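Local structure of pumilio domain-containing protein C56F2.08c (Schizosaccharomyces pombe, 6NWW) at residues Leu11-Ser16 and Pro38-Ile43; Tyr27-Asp32 and Ser45-Ser50; Val54-Leu59 and Val71-Ala76. The protein probably binds AU-rich elements in the 3' untranslated regions of messenger RNAs, this chain being its RNA recognition motif domain. All coordinates share one frame; numbering follows the deposited sequence.

Contact 1 (Leu11-Ser16 and Pro38-Ile43); sequences LPVGTS and PDNSAI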
# COMPACT_ATOMS: atom_id res chain seq x y z
N LEU A 11 -8.09 5.45 7.64
CA LEU A 11 -8.81 6.58 7.09
C LEU A 11 -10.25 6.57 7.60
O LEU A 11 -10.81 5.50 7.84
CB LEU A 11 -8.81 6.54 5.57
CG LEU A 11 -7.47 6.53 4.82
CD1 LEU A 11 -7.69 6.19 3.35
CD2 LEU A 11 -6.78 7.88 4.97
N PRO A 12 -10.85 7.73 7.81
CA PRO A 12 -12.30 7.76 8.02
C PRO A 12 -12.99 7.09 6.84
O PRO A 12 -12.55 7.23 5.69
CB PRO A 12 -12.63 9.25 8.11
CG PRO A 12 -11.35 9.90 8.53
CD PRO A 12 -10.25 9.07 7.91
N VAL A 13 -14.04 6.33 7.13
CA VAL A 13 -14.80 5.69 6.06
C VAL A 13 -15.29 6.75 5.09
O VAL A 13 -15.79 7.80 5.51
CB VAL A 13 -15.96 4.87 6.64
CG1 VAL A 13 -16.83 4.31 5.52
CG2 VAL A 13 -15.43 3.75 7.51
N GLY A 14 -15.09 6.51 3.80
CA GLY A 14 -15.57 7.40 2.77
C GLY A 14 -14.61 8.50 2.38
O GLY A 14 -14.97 9.34 1.54
N THR A 15 -13.41 8.53 2.95
CA THR A 15 -12.46 9.59 2.65
C THR A 15 -12.06 9.56 1.18
O THR A 15 -11.67 8.52 0.65
CB THR A 15 -11.22 9.45 3.54
OG1 THR A 15 -11.60 9.68 4.91
CG2 THR A 15 -10.15 10.46 3.14
N SER A 16 -12.18 10.71 0.52
CA SER A 16 -11.93 10.81 -0.90
C SER A 16 -10.44 10.95 -1.19
O SER A 16 -9.65 11.34 -0.34
CB SER A 16 -12.69 12.00 -1.50
OG SER A 16 -12.08 13.21 -1.09
N PRO A 38 -12.02 -0.36 0.51
CA PRO A 38 -12.54 -1.44 1.37
C PRO A 38 -11.70 -1.67 2.62
O PRO A 38 -12.23 -2.19 3.61
CB PRO A 38 -12.52 -2.67 0.45
CG PRO A 38 -12.69 -2.10 -0.91
CD PRO A 38 -11.95 -0.79 -0.90
N ASP A 39 -10.43 -1.29 2.62
CA ASP A 39 -9.58 -1.40 3.80
C ASP A 39 -9.44 -0.08 4.54
O ASP A 39 -8.68 -0.01 5.52
CB ASP A 39 -8.19 -1.91 3.40
CG ASP A 39 -8.21 -3.36 2.95
OD1 ASP A 39 -9.20 -4.07 3.25
OD2 ASP A 39 -7.23 -3.80 2.31
N ASN A 40 -10.15 0.96 4.11
CA ASN A 40 -9.98 2.31 4.66
C ASN A 40 -8.51 2.73 4.62
O ASN A 40 -7.97 3.26 5.59
CB ASN A 40 -10.56 2.40 6.08
CG ASN A 40 -12.05 2.11 6.12
OD1 ASN A 40 -12.83 2.70 5.37
ND2 ASN A 40 -12.45 1.19 6.99
N SER A 41 -7.88 2.49 3.48
CA SER A 41 -6.44 2.66 3.32
C SER A 41 -6.14 3.31 1.98
O SER A 41 -6.99 3.39 1.09
CB SER A 41 -5.70 1.32 3.39
OG SER A 41 -5.52 0.89 4.72
N ALA A 42 -4.90 3.76 1.83
CA ALA A 42 -4.43 4.35 0.58
C ALA A 42 -2.92 4.21 0.52
O ALA A 42 -2.25 4.01 1.54
CB ALA A 42 -4.85 5.82 0.47
N ILE A 43 -2.40 4.30 -0.70
CA ILE A 43 -0.97 4.38 -0.96
C ILE A 43 -0.70 5.76 -1.53
O ILE A 43 -1.36 6.18 -2.49
CB ILE A 43 -0.50 3.28 -1.93
CG1 ILE A 43 -0.83 1.89 -1.38
CG2 ILE A 43 0.98 3.42 -2.24
CD1 ILE A 43 -0.68 0.79 -2.42
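Leu11 lays its isobutyl group over the backbone of the strand start opposite, Leu11 CD1 resting 3.5 Å from Ser41 C and reaching on to Ala42, whose CB lies 4.1 Å from that same CD1. A chi1 of -59° sets CG beside the backbone N, which brings CB and CG alongside Asn40 O, the atom to which Leu11 N donates a hydrogen bond of 3.0 Å, the donor tilted 26° from the carbonyl plane. Ile20 of helix 17-24 touches both Leu11 and Ala42, drawing the pair into the core. In the RNA recognition motif, a β-α-β-β-α-β fold, this is where the loop leaving the first strand meets the beginning of the third. A G1 beta bulge sets Asn40 and Ser41 together across from Leu36, while Ser41 OG bonds to Tyr7 OH. Farther out, Val13 brings CG2 to 3.5 Å from Asn40 OD1, the two side chains crossing at a slant. The loop itself is folded by a type II turn from Pro12 to Thr15, in which Pro12 O accepts from both Thr15 N and, at 2.7 Å, Thr15 OG1, the two donors arriving from the same face of its carbonyl plane.

Contact 2 (Tyr27-Asp32 and Ser45-Ser50); sequences YGNVKD and SYESLS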
# COMPACT_ATOMS: atom_id res chain seq x y z
N TYR A 27 2.92 18.43 3.03
CA TYR A 27 4.29 18.04 3.33
C TYR A 27 5.18 17.85 2.11
O TYR A 27 6.40 17.71 2.27
CB TYR A 27 4.30 16.75 4.17
CG TYR A 27 3.34 16.85 5.34
CD1 TYR A 27 3.61 17.69 6.40
CD2 TYR A 27 2.15 16.13 5.35
CE1 TYR A 27 2.74 17.81 7.46
CE2 TYR A 27 1.27 16.23 6.41
CZ TYR A 27 1.57 17.08 7.46
OH TYR A 27 0.71 17.20 8.52
N GLY A 28 4.63 17.87 0.91
CA GLY A 28 5.44 17.70 -0.28
C GLY A 28 4.57 17.52 -1.49
O GLY A 28 3.33 17.53 -1.41
N ASN A 29 5.23 17.37 -2.64
CA ASN A 29 4.54 17.24 -3.91
C ASN A 29 4.07 15.79 -4.06
O ASN A 29 4.89 14.88 -4.25
CB ASN A 29 5.45 17.66 -5.06
CG ASN A 29 5.93 19.10 -4.91
OD1 ASN A 29 5.33 19.89 -4.18
ND2 ASN A 29 7.00 19.44 -5.61
N VAL A 30 2.76 15.59 -3.98
CA VAL A 30 2.19 14.25 -4.11
C VAL A 30 2.23 13.84 -5.57
O VAL A 30 1.71 14.54 -6.45
CB VAL A 30 0.75 14.23 -3.56
CG1 VAL A 30 0.10 12.87 -3.82
CG2 VAL A 30 0.76 14.55 -2.07
N LYS A 31 2.87 12.70 -5.85
CA LYS A 31 2.99 12.20 -7.21
C LYS A 31 1.79 11.34 -7.62
O LYS A 31 1.30 11.46 -8.74
CB LYS A 31 4.28 11.39 -7.37
CG LYS A 31 5.27 11.99 -8.35
CD LYS A 31 5.53 13.45 -8.04
CE LYS A 31 6.29 14.13 -9.17
NZ LYS A 31 6.34 15.61 -8.98
N ASP A 32 1.33 10.46 -6.73
CA ASP A 32 0.21 9.58 -7.02
C ASP A 32 -0.47 9.19 -5.72
O ASP A 32 0.14 9.20 -4.65
CB ASP A 32 0.65 8.31 -7.77
CG ASP A 32 0.97 8.57 -9.22
OD1 ASP A 32 0.06 8.94 -9.98
OD2 ASP A 32 2.15 8.38 -9.61
N SER A 45 2.42 8.43 -2.88
CA SER A 45 3.80 8.53 -3.33
C SER A 45 4.20 10.00 -3.45
O SER A 45 3.47 10.81 -4.03
CB SER A 45 4.00 7.83 -4.68
OG SER A 45 3.31 8.51 -5.71
N TYR A 46 5.37 10.32 -2.91
CA TYR A 46 5.95 11.65 -2.92
C TYR A 46 7.11 11.71 -3.90
O TYR A 46 7.73 10.69 -4.21
CB TYR A 46 6.46 12.03 -1.52
CG TYR A 46 5.43 12.57 -0.55
CD1 TYR A 46 5.04 11.83 0.56
CD2 TYR A 46 4.87 13.83 -0.73
CE1 TYR A 46 4.11 12.33 1.46
CE2 TYR A 46 3.94 14.33 0.15
CZ TYR A 46 3.56 13.58 1.25
OH TYR A 46 2.64 14.10 2.13
N GLU A 47 7.42 12.92 -4.38
CA GLU A 47 8.59 13.06 -5.24
C GLU A 47 9.89 12.83 -4.47
O GLU A 47 10.87 12.36 -5.05
CB GLU A 47 8.61 14.42 -5.94
CG GLU A 47 9.75 14.62 -6.91
CD GLU A 47 9.72 15.96 -7.63
OE1 GLU A 47 8.82 16.77 -7.34
OE2 GLU A 47 10.61 16.20 -8.48
N SER A 48 9.91 13.11 -3.16
CA SER A 48 11.13 13.00 -2.38
C SER A 48 10.89 12.18 -1.11
O SER A 48 9.78 12.15 -0.58
CB SER A 48 11.69 14.38 -2.00
OG SER A 48 10.90 14.99 -0.98
N LEU A 49 11.95 11.53 -0.64
CA LEU A 49 11.86 10.74 0.59
C LEU A 49 11.68 11.63 1.81
O LEU A 49 10.98 11.27 2.76
CB LEU A 49 13.11 9.87 0.74
CG LEU A 49 13.31 9.17 2.09
CD1 LEU A 49 12.19 8.19 2.37
CD2 LEU A 49 14.67 8.48 2.16
N SER A 50 12.32 12.81 1.81
CA SER A 50 12.19 13.73 2.92
C SER A 50 10.72 14.05 3.22
O SER A 50 10.31 14.11 4.38
CB SER A 50 12.97 15.01 2.61
OG SER A 50 12.54 15.57 1.39
O HOH W 1 8.00 15.70 -2.44
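Lys31 N donates to Ser45 O over 2.7 Å, with an N-H...O angle of 156°, and Ser45 N returns a nearly straight bond to Asp32 O at 3.0 Å. Because Lys31 and Asp32 lie together across from Ser45, the pairing contains a classic beta bulge: Asp32 N also points at Ser45 O, but only through a weak bond, and the register slips by one before Val30 pairs with Tyr46. Strands 30-36 and 41-46, the hairpin of the second and third strands of the RNA recognition motif, are joined here near the open end of the ladder. One step on, Glu47 N donates to Asn29 O almost along the C=O axis. Ser45 holds OG between its backbone N and carbonyl carbon (chi1 68°), which turns the hydroxyl toward the bulge, where OG makes a weak hydrogen bond to Asp32 O and lies 3.4 Å from Asp32 CB.

At the outer edge Lys31, bent at chi2, lays CD and CE over Glu47 CB and brings Lys31 NZ to Glu47 OE1 at 3.2 Å, a salt bridge whose hydrogen bond is weak. Asn29 runs beside the extended Glu47 chain, amide and carboxylate planes 39° apart. A water accepts from Asn29 N and, weakly, from Ser48 N.

On the other side the Tyr46 ring enters the core. Its edge at CE2 meets Gly28 O in the ring plane; Tyr46 CE2 is also 3.9 Å from Val30 CG2. Tyr46 OH sits at the edge of the Tyr27 ring, 3.7 Å from Tyr27 CB, and bonds to Phe24 O. The hairpin is thus held by backbone bonds inside, whereas the Lys31-Glu47 salt bridge, between exposed residues and weakly hydrogen-bonded, is probably softened by solvent.

Contact 3 (Val54-Leu59 and Val71-Ala76); sequences VARDAL and VQVMLA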
# COMPACT_ATOMS: atom_id res chain seq x y z
N VAL A 54 8.69 13.48 6.71
CA VAL A 54 7.99 14.60 7.36
C VAL A 54 6.52 14.26 7.56
O VAL A 54 5.97 14.41 8.65
CB VAL A 54 8.15 15.89 6.53
CG1 VAL A 54 7.19 16.96 7.01
CG2 VAL A 54 9.58 16.39 6.60
N ALA A 55 5.87 13.76 6.50
CA ALA A 55 4.45 13.41 6.57
C ALA A 55 4.20 12.34 7.63
O ALA A 55 3.32 12.49 8.49
CB ALA A 55 3.96 12.94 5.20
N ARG A 56 4.97 11.25 7.58
CA ARG A 56 4.83 10.20 8.59
C ARG A 56 4.90 10.77 10.00
O ARG A 56 4.03 10.48 10.84
CB ARG A 56 5.92 9.14 8.40
CG ARG A 56 6.03 8.21 9.61
CD ARG A 56 7.19 7.24 9.48
NE ARG A 56 8.50 7.87 9.60
CZ ARG A 56 9.64 7.26 9.27
NH1 ARG A 56 9.59 6.02 8.80
NH2 ARG A 56 10.81 7.88 9.40
N ASP A 57 5.90 11.60 10.27
CA ASP A 57 6.12 12.10 11.62
C ASP A 57 5.05 13.11 12.03
O ASP A 57 4.54 13.06 13.16
CB ASP A 57 7.52 12.72 11.72
CG ASP A 57 8.62 11.71 11.46
OD1 ASP A 57 8.31 10.51 11.39
OD2 ASP A 57 9.79 12.13 11.33
N ALA A 58 4.70 14.03 11.13
CA ALA A 58 3.75 15.08 11.47
C ALA A 58 2.34 14.53 11.68
O ALA A 58 1.57 15.09 12.46
CB ALA A 58 3.73 16.16 10.39
N LEU A 59 1.99 13.45 10.98
CA LEU A 59 0.64 12.91 11.07
C LEU A 59 0.45 12.00 12.27
O LEU A 59 -0.70 11.66 12.59
CB LEU A 59 0.31 12.15 9.79
CG LEU A 59 0.06 13.04 8.56
CD1 LEU A 59 -0.32 12.19 7.35
CD2 LEU A 59 -1.04 14.04 8.87
N VAL A 71 -4.68 9.12 11.51
CA VAL A 71 -4.44 8.02 10.61
C VAL A 71 -3.11 7.37 10.96
O VAL A 71 -2.27 7.94 11.65
CB VAL A 71 -4.48 8.46 9.12
CG1 VAL A 71 -5.82 9.11 8.80
CG2 VAL A 71 -3.30 9.38 8.79
N GLN A 72 -2.92 6.14 10.49
CA GLN A 72 -1.65 5.43 10.61
C GLN A 72 -0.87 5.60 9.31
O GLN A 72 -1.43 5.47 8.22
CB GLN A 72 -1.87 3.95 10.90
CG GLN A 72 -2.68 3.65 12.16
CD GLN A 72 -1.90 3.94 13.42
OE1 GLN A 72 -0.81 3.40 13.61
NE2 GLN A 72 -2.44 4.78 14.28
N VAL A 73 0.43 5.86 9.44
CA VAL A 73 1.30 6.07 8.29
C VAL A 73 2.53 5.19 8.46
O VAL A 73 3.21 5.26 9.49
CB VAL A 73 1.71 7.54 8.14
CG1 VAL A 73 2.64 7.71 6.95
CG2 VAL A 73 0.47 8.43 8.03
N MET A 74 2.83 4.38 7.45
CA MET A 74 4.01 3.53 7.45
C MET A 74 4.78 3.76 6.16
O MET A 74 4.20 3.75 5.07
CB MET A 74 3.64 2.05 7.60
CG MET A 74 4.83 1.10 7.54
SD MET A 74 4.43 -0.61 8.00
CE MET A 74 3.93 -0.39 9.71
N LEU A 75 6.09 3.98 6.28
CA LEU A 75 6.95 4.15 5.12
C LEU A 75 7.31 2.78 4.54
O LEU A 75 7.89 1.94 5.24
CB LEU A 75 8.21 4.91 5.52
CG LEU A 75 9.32 5.02 4.47
CD1 LEU A 75 8.85 5.87 3.29
CD2 LEU A 75 10.58 5.61 5.10
N ALA A 76 6.98 2.57 3.27
CA ALA A 76 7.26 1.30 2.60
C ALA A 76 8.69 1.29 2.06
O ALA A 76 9.06 2.14 1.25
CB ALA A 76 6.27 1.08 1.46
O HOH W 2 7.35 4.00 8.91
O HOH W 3 -2.96 11.54 11.37
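Val73 points its two methyls at different turns of the helix: Val73 CG1 lies 3.7 Å from Arg56 CA, close against the backbone, and Val73 CG2 is 3.9 Å from Leu59 CD1. With CG1 anti to the backbone N (chi1 179°), the valine meets both residues, one methyl to each. Leu59 slants across it, and the same CD1 also reaches Val71 CG2. Helix 49-59 and strand 72-78, the second helix and last strand of the RNA recognition motif, run roughly antiparallel here, their local axes 8.1 Å apart at an angle of 155°. Leu6 of the neighbouring strand 5-9 touches Val73 and Leu75, while Leu23 and Phe24 of helix 17-24 pack on Leu59. Arg56 begins as an extended chain and then bends at chi3 (71°), which brings Arg56 NH1 to 3.7 Å from Leu75 CB, the two side chains crossing at a slant. Arg56 NE forms a salt bridge at 3.2 Å with Asp57 OD1, on the syn side but tilted out of the carboxylate plane and near the guanidinium plane, which should help fix the group's rotation. No direct hydrogen bond crosses the interface; waters do so instead, one accepting from Arg56 NH1 and Leu75 N, another donating to Leu59 O and accepting from Val71 N.

Read from the N terminus, the chain leaves strand 5-9 through 11-16, and contact 1 closes the loop that carries helix 17-24 and strand 30-36 when 38-43 returns beside it, tying the loop ahead of that helix to strand 41-46. Segment 27-32 lies inside that loop but pairs beyond it with 45-50: contact 2 closes the hairpin of strands 30-36 and 41-46 and crosses contact 1 along the sequence, their centres about 19 Å apart. Contact 3 follows both in series, setting helix 49-59 on strand 72-78. It meets contact 2 where Tyr27 and Tyr46 pack on Ala55, and contact 1 where Leu11 touches Val71. Contacts 1 and 3 also touch the second subunit.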